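PDB 2WAM: PAC2 family protein from Mycobacterium tuberculosis, which is of unknown function but represents a duplicated gene family of actinobacteria within the wider PAC2 family. Local coordinates for residues A[206-218]-A[332-344]. Sequence-based numbering, arbitrary orientation.
Sequences FQPSISEIQVPGS and GAEFERFLAQQAE
Glu-336, Phe-335, Leu-339 and Ala-343 line the side of the C-terminal helix 333-343 that lies along strand 213-216, a strand-helix packing in this PAC2 family protein in which the two axes run nearly parallel (17°) and 7.9 Å apart. The Phe-335 ring takes CG1 of Val-215 at its edge, close to its plane, while Ile-213 brings CD1 in obliquely, 4.0 Å from Phe-335 CD2. Ile-210 CD1 sits 3.6 Å from Gly-332 CA and also touches Phe-335 CB. Leu-339 swings its CG away from the backbone N (chi1 -166°), which carries CD2 to 3.9 Å from Val-215 CB. Farther along the helix, the Pro-216 ring lies against two alanines, its CG 3.6 Å from Ala-343 CB and 3.7 Å from Ala-340 CA. The one hydrogen bond between the two segments runs from Gln-214 N to OE2 of Glu-336 (3.3 Å), whose chain, extended beyond CG, passes Ile-213 in the opposite sense; the N-H is bent to 143°. Behind this layer, Val-181 and Thr-194 of the main sheet pack on Phe-335. Strand 213-216 also pairs antiparallel with a strand of the second subunit, where Phe-118 of that subunit packs on Ile-213 and Thr-117 OG1 of the same subunit hydrogen-bonds Gln-214 OE1.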
loop_
_atom_site.group_PDB
_atom_site.type_symbol
_atom_site.label_atom_id
_atom_site.label_comp_id
_atom_site.label_asym_id
_atom_site.label_seq_id
_atom_site.Cartn_x
_atom_site.Cartn_y
_atom_site.Cartn_z
ATOM N N PHE A 206 20.106 -41.290 -15.747
ATOM C CA PHE A 206 21.358 -40.587 -15.520
ATOM C C PHE A 206 22.213 -41.239 -14.440
ATOM O O PHE A 206 21.713 -41.981 -13.592
ATOM C CB PHE A 206 21.102 -39.112 -15.192
ATOM C CG PHE A 206 20.369 -38.366 -16.272
ATOM C CD1 PHE A 206 18.986 -38.460 -16.387
ATOM C CD2 PHE A 206 21.058 -37.567 -17.170
ATOM C CE1 PHE A 206 18.305 -37.776 -17.377
ATOM C CE2 PHE A 206 20.382 -36.877 -18.166
ATOM C CZ PHE A 206 19.005 -36.983 -18.270
ATOM N N GLN A 207 23.509 -40.956 -14.490
ATOM C CA GLN A 207 24.446 -41.480 -13.518
ATOM C C GLN A 207 25.053 -40.332 -12.728
ATOM O O GLN A 207 25.936 -39.627 -13.220
ATOM C CB GLN A 207 25.534 -42.302 -14.211
ATOM C CG GLN A 207 25.006 -43.549 -14.904
ATOM C CD GLN A 207 24.433 -44.578 -13.931
ATOM O OE1 GLN A 207 25.089 -44.971 -12.962
ATOM N NE2 GLN A 207 23.208 -45.026 -14.197
ATOM N N PRO A 208 24.561 -40.128 -11.501
ATOM C CA PRO A 208 25.065 -39.077 -10.626
ATOM C C PRO A 208 26.580 -39.058 -10.627
ATOM O O PRO A 208 27.220 -40.024 -10.221
ATOM C CB PRO A 208 24.537 -39.495 -9.258
ATOM C CG PRO A 208 23.251 -40.157 -9.567
ATOM C CD PRO A 208 23.468 -40.884 -10.869
ATOM N N SER A 209 27.133 -37.952 -11.103
ATOM C CA SER A 209 28.566 -37.729 -11.119
ATOM C C SER A 209 28.958 -36.755 -9.996
ATOM O O SER A 209 29.990 -36.087 -10.070
ATOM C CB SER A 209 28.973 -37.180 -12.493
ATOM O OG SER A 209 30.343 -36.822 -12.550
ATOM N N ILE A 210 28.131 -36.685 -8.953
ATOM C CA ILE A 210 28.306 -35.688 -7.895
ATOM C C ILE A 210 28.119 -36.284 -6.493
ATOM O O ILE A 210 27.353 -37.234 -6.306
ATOM C CB ILE A 210 27.313 -34.492 -8.075
ATOM C CG1 ILE A 210 27.458 -33.847 -9.455
ATOM C CG2 ILE A 210 27.536 -33.431 -7.012
ATOM C CD1 ILE A 210 28.452 -32.708 -9.490
ATOM N N SER A 211 28.840 -35.729 -5.522
ATOM C CA SER A 211 28.571 -35.974 -4.111
ATOM C C SER A 211 28.236 -34.639 -3.476
ATOM O O SER A 211 27.879 -33.705 -4.183
ATOM C CB SER A 211 29.775 -36.605 -3.435
ATOM O OG SER A 211 29.940 -37.934 -3.894
ATOM N N GLU A 212 28.357 -34.520 -2.161
ATOM C CA GLU A 212 27.968 -33.266 -1.515
ATOM C C GLU A 212 28.800 -32.055 -1.966
ATOM O O GLU A 212 30.028 -32.086 -1.949
ATOM C CB GLU A 212 27.992 -33.399 0.005
ATOM C CG GLU A 212 27.147 -32.358 0.715
ATOM C CD GLU A 212 27.024 -32.636 2.201
ATOM O OE1 GLU A 212 28.070 -32.697 2.882
ATOM O OE2 GLU A 212 25.882 -32.793 2.690
ATOM N N ILE A 213 28.111 -30.993 -2.382
ATOM C CA ILE A 213 28.753 -29.733 -2.765
ATOM C C ILE A 213 27.928 -28.513 -2.352
ATOM O O ILE A 213 26.714 -28.601 -2.148
ATOM C CB ILE A 213 29.005 -29.642 -4.279
ATOM C CG1 ILE A 213 27.698 -29.813 -5.048
ATOM C CG2 ILE A 213 30.020 -30.677 -4.723
ATOM C CD1 ILE A 213 27.863 -29.667 -6.544
ATOM N N GLN A 214 28.609 -27.379 -2.218
ATOM C CA GLN A 214 27.978 -26.095 -1.948
ATOM C C GLN A 214 28.148 -25.252 -3.201
ATOM O O GLN A 214 29.270 -24.983 -3.624
ATOM C CB GLN A 214 28.669 -25.383 -0.784
ATOM C CG GLN A 214 28.858 -26.209 0.478
ATOM C CD GLN A 214 27.762 -25.975 1.501
ATOM O OE1 GLN A 214 26.823 -26.764 1.608
ATOM N NE2 GLN A 214 27.871 -24.881 2.256
ATOM N N VAL A 215 27.044 -24.849 -3.811
ATOM C CA VAL A 215 27.119 -23.985 -4.984
ATOM C C VAL A 215 26.343 -22.703 -4.743
ATOM O O VAL A 215 25.367 -22.707 -3.999
ATOM C CB VAL A 215 26.578 -24.689 -6.238
ATOM C CG1 VAL A 215 27.427 -25.905 -6.553
ATOM C CG2 VAL A 215 25.128 -25.091 -6.045
ATOM N N PRO A 216 26.789 -21.593 -5.345
ATOM C CA PRO A 216 25.977 -20.376 -5.294
ATOM C C PRO A 216 24.555 -20.671 -5.758
ATOM O O PRO A 216 24.365 -21.358 -6.757
ATOM C CB PRO A 216 26.691 -19.434 -6.285
ATOM C CG PRO A 216 27.674 -20.306 -7.017
ATOM C CD PRO A 216 28.068 -21.338 -6.018
ATOM N N GLY A 217 23.568 -20.180 -5.019
ATOM C CA GLY A 217 22.181 -20.388 -5.378
ATOM C C GLY A 217 21.748 -19.516 -6.536
ATOM O O GLY A 217 22.349 -18.470 -6.806
ATOM N N SER A 218 20.711 -19.960 -7.232
ATOM C CA SER A 218 20.074 -19.173 -8.285
ATOM C C SER A 218 18.551 -19.152 -8.088
ATOM O O SER A 218 17.991 -20.018 -7.418
ATOM C CB SER A 218 20.434 -19.735 -9.660
ATOM O OG SER A 218 19.839 -21.005 -9.884
ATOM N N GLY A 332 32.370 -32.826 -10.674
ATOM C CA GLY A 332 31.997 -32.545 -9.299
ATOM C C GLY A 332 32.645 -31.262 -8.826
ATOM O O GLY A 332 31.963 -30.321 -8.420
ATOM N N ALA A 333 33.975 -31.232 -8.878
ATOM C CA ALA A 333 34.740 -30.030 -8.560
ATOM C C ALA A 333 34.749 -29.101 -9.767
ATOM O O ALA A 333 34.819 -27.882 -9.614
ATOM C CB ALA A 333 36.162 -30.384 -8.148
ATOM N N GLU A 334 34.686 -29.682 -10.966
ATOM C CA GLU A 334 34.520 -28.897 -12.189
ATOM C C GLU A 334 33.191 -28.153 -12.143
ATOM O O GLU A 334 33.133 -26.946 -12.376
ATOM C CB GLU A 334 34.579 -29.783 -13.438
ATOM C CG GLU A 334 35.903 -29.732 -14.195
ATOM C CD GLU A 334 35.871 -30.540 -15.492
ATOM O OE1 GLU A 334 35.082 -30.197 -16.406
ATOM O OE2 GLU A 334 36.647 -31.520 -15.598
ATOM N N PHE A 335 32.126 -28.883 -11.835
ATOM C CA PHE A 335 30.809 -28.281 -11.698
ATOM C C PHE A 335 30.843 -27.063 -10.754
ATOM O O PHE A 335 30.291 -26.010 -11.075
ATOM C CB PHE A 335 29.807 -29.333 -11.221
ATOM C CG PHE A 335 28.371 -28.921 -11.365
ATOM C CD1 PHE A 335 27.680 -29.173 -12.541
ATOM C CD2 PHE A 335 27.703 -28.299 -10.318
ATOM C CE1 PHE A 335 26.352 -28.803 -12.676
ATOM C CE2 PHE A 335 26.374 -27.925 -10.444
ATOM C CZ PHE A 335 25.697 -28.177 -11.626
ATOM N N GLU A 336 31.505 -27.206 -9.604
ATOM C CA GLU A 336 31.618 -26.126 -8.615
ATOM C C GLU A 336 32.433 -24.929 -9.108
ATOM O O GLU A 336 32.003 -23.781 -8.989
ATOM C CB GLU A 336 32.265 -26.644 -7.330
ATOM C CG GLU A 336 31.312 -27.142 -6.263
ATOM C CD GLU A 336 32.044 -27.543 -4.988
ATOM O OE1 GLU A 336 33.257 -27.847 -5.064
ATOM O OE2 GLU A 336 31.411 -27.550 -3.911
ATOM N N ARG A 337 33.624 -25.204 -9.633
ATOM C CA ARG A 337 34.554 -24.155 -10.046
ATOM C C ARG A 337 34.001 -23.331 -11.202
ATOM O O ARG A 337 34.178 -22.113 -11.246
ATOM C CB ARG A 337 35.906 -24.766 -10.430
ATOM C CG ARG A 337 36.913 -23.773 -10.971
ATOM C CD ARG A 337 38.272 -24.424 -11.141
ATOM N NE ARG A 337 39.196 -23.573 -11.888
ATOM C CZ ARG A 337 40.506 -23.792 -11.993
ATOM N NH1 ARG A 337 41.060 -24.837 -11.391
ATOM N NH2 ARG A 337 41.265 -22.962 -12.697
ATOM N N PHE A 338 33.329 -24.015 -12.127
ATOM C CA PHE A 338 32.773 -23.399 -13.331
ATOM C C PHE A 338 31.465 -22.651 -13.079
ATOM O O PHE A 338 31.274 -21.547 -13.586
ATOM C CB PHE A 338 32.545 -24.454 -14.415
ATOM C CG PHE A 338 33.764 -24.761 -15.239
ATOM C CD1 PHE A 338 34.287 -26.045 -15.273
ATOM C CD2 PHE A 338 34.379 -23.769 -15.988
ATOM C CE1 PHE A 338 35.401 -26.333 -16.038
ATOM C CE2 PHE A 338 35.492 -24.050 -16.752
ATOM C CZ PHE A 338 36.005 -25.334 -16.778
ATOM N N LEU A 339 30.563 -23.263 -12.312
ATOM C CA LEU A 339 29.277 -22.642 -12.000
ATOM C C LEU A 339 29.453 -21.397 -11.123
ATOM O O LEU A 339 28.831 -20.368 -11.369
ATOM C CB LEU A 339 28.336 -23.641 -11.319
ATOM C CG LEU A 339 26.862 -23.225 -11.250
ATOM C CD1 LEU A 339 26.135 -23.571 -12.538
ATOM C CD2 LEU A 339 26.157 -23.864 -10.064
ATOM N N ALA A 340 30.302 -21.498 -10.103
ATOM C CA ALA A 340 30.588 -20.368 -9.225
ATOM C C ALA A 340 31.226 -19.220 -10.005
ATOM O O ALA A 340 31.029 -18.049 -9.680
ATOM C CB ALA A 340 31.490 -20.798 -8.056
ATOM N N GLN A 341 31.988 -19.576 -11.037
ATOM C CA GLN A 341 32.693 -18.606 -11.869
ATOM C C GLN A 341 31.710 -17.763 -12.668
ATOM O O GLN A 341 31.884 -16.549 -12.794
ATOM C CB GLN A 341 33.657 -19.330 -12.816
ATOM C CG GLN A 341 34.356 -18.432 -13.827
ATOM C CD GLN A 341 35.059 -19.224 -14.913
ATOM O OE1 GLN A 341 35.614 -20.296 -14.658
ATOM N NE2 GLN A 341 35.037 -18.701 -16.134
ATOM N N GLN A 342 30.682 -18.431 -13.200
ATOM C CA GLN A 342 29.608 -17.795 -13.964
ATOM C C GLN A 342 28.694 -16.983 -13.054
ATOM O O GLN A 342 28.300 -15.863 -13.388
ATOM C CB GLN A 342 28.787 -18.853 -14.710
ATOM C CG GLN A 342 29.562 -19.582 -15.796
ATOM C CD GLN A 342 30.074 -18.649 -16.893
ATOM O OE1 GLN A 342 29.305 -18.173 -17.727
ATOM N NE2 GLN A 342 31.381 -18.399 -16.900
ATOM N N ALA A 343 28.372 -17.564 -11.899
ATOM C CA ALA A 343 27.513 -16.942 -10.892
ATOM C C ALA A 343 27.963 -15.529 -10.472
ATOM O O ALA A 343 27.148 -14.737 -9.985
ATOM C CB ALA A 343 27.378 -17.869 -9.668
ATOM N N GLU A 344 29.249 -15.224 -10.675
ATOM C CA GLU A 344 29.803 -13.890 -10.412
ATOM C C GLU A 344 29.464 -12.918 -11.542
ATOM O O GLU A 344 29.008 -11.799 -11.300
ATOM C CB GLU A 344 31.326 -13.943 -10.229
ATOM C CG GLU A 344 31.836 -15.056 -9.310
ATOM C CD GLU A 344 31.325 -14.946 -7.876
ATOM O OE1 GLU A 344 31.406 -13.840 -7.288
ATOM O OE2 GLU A 344 30.853 -15.977 -7.338
#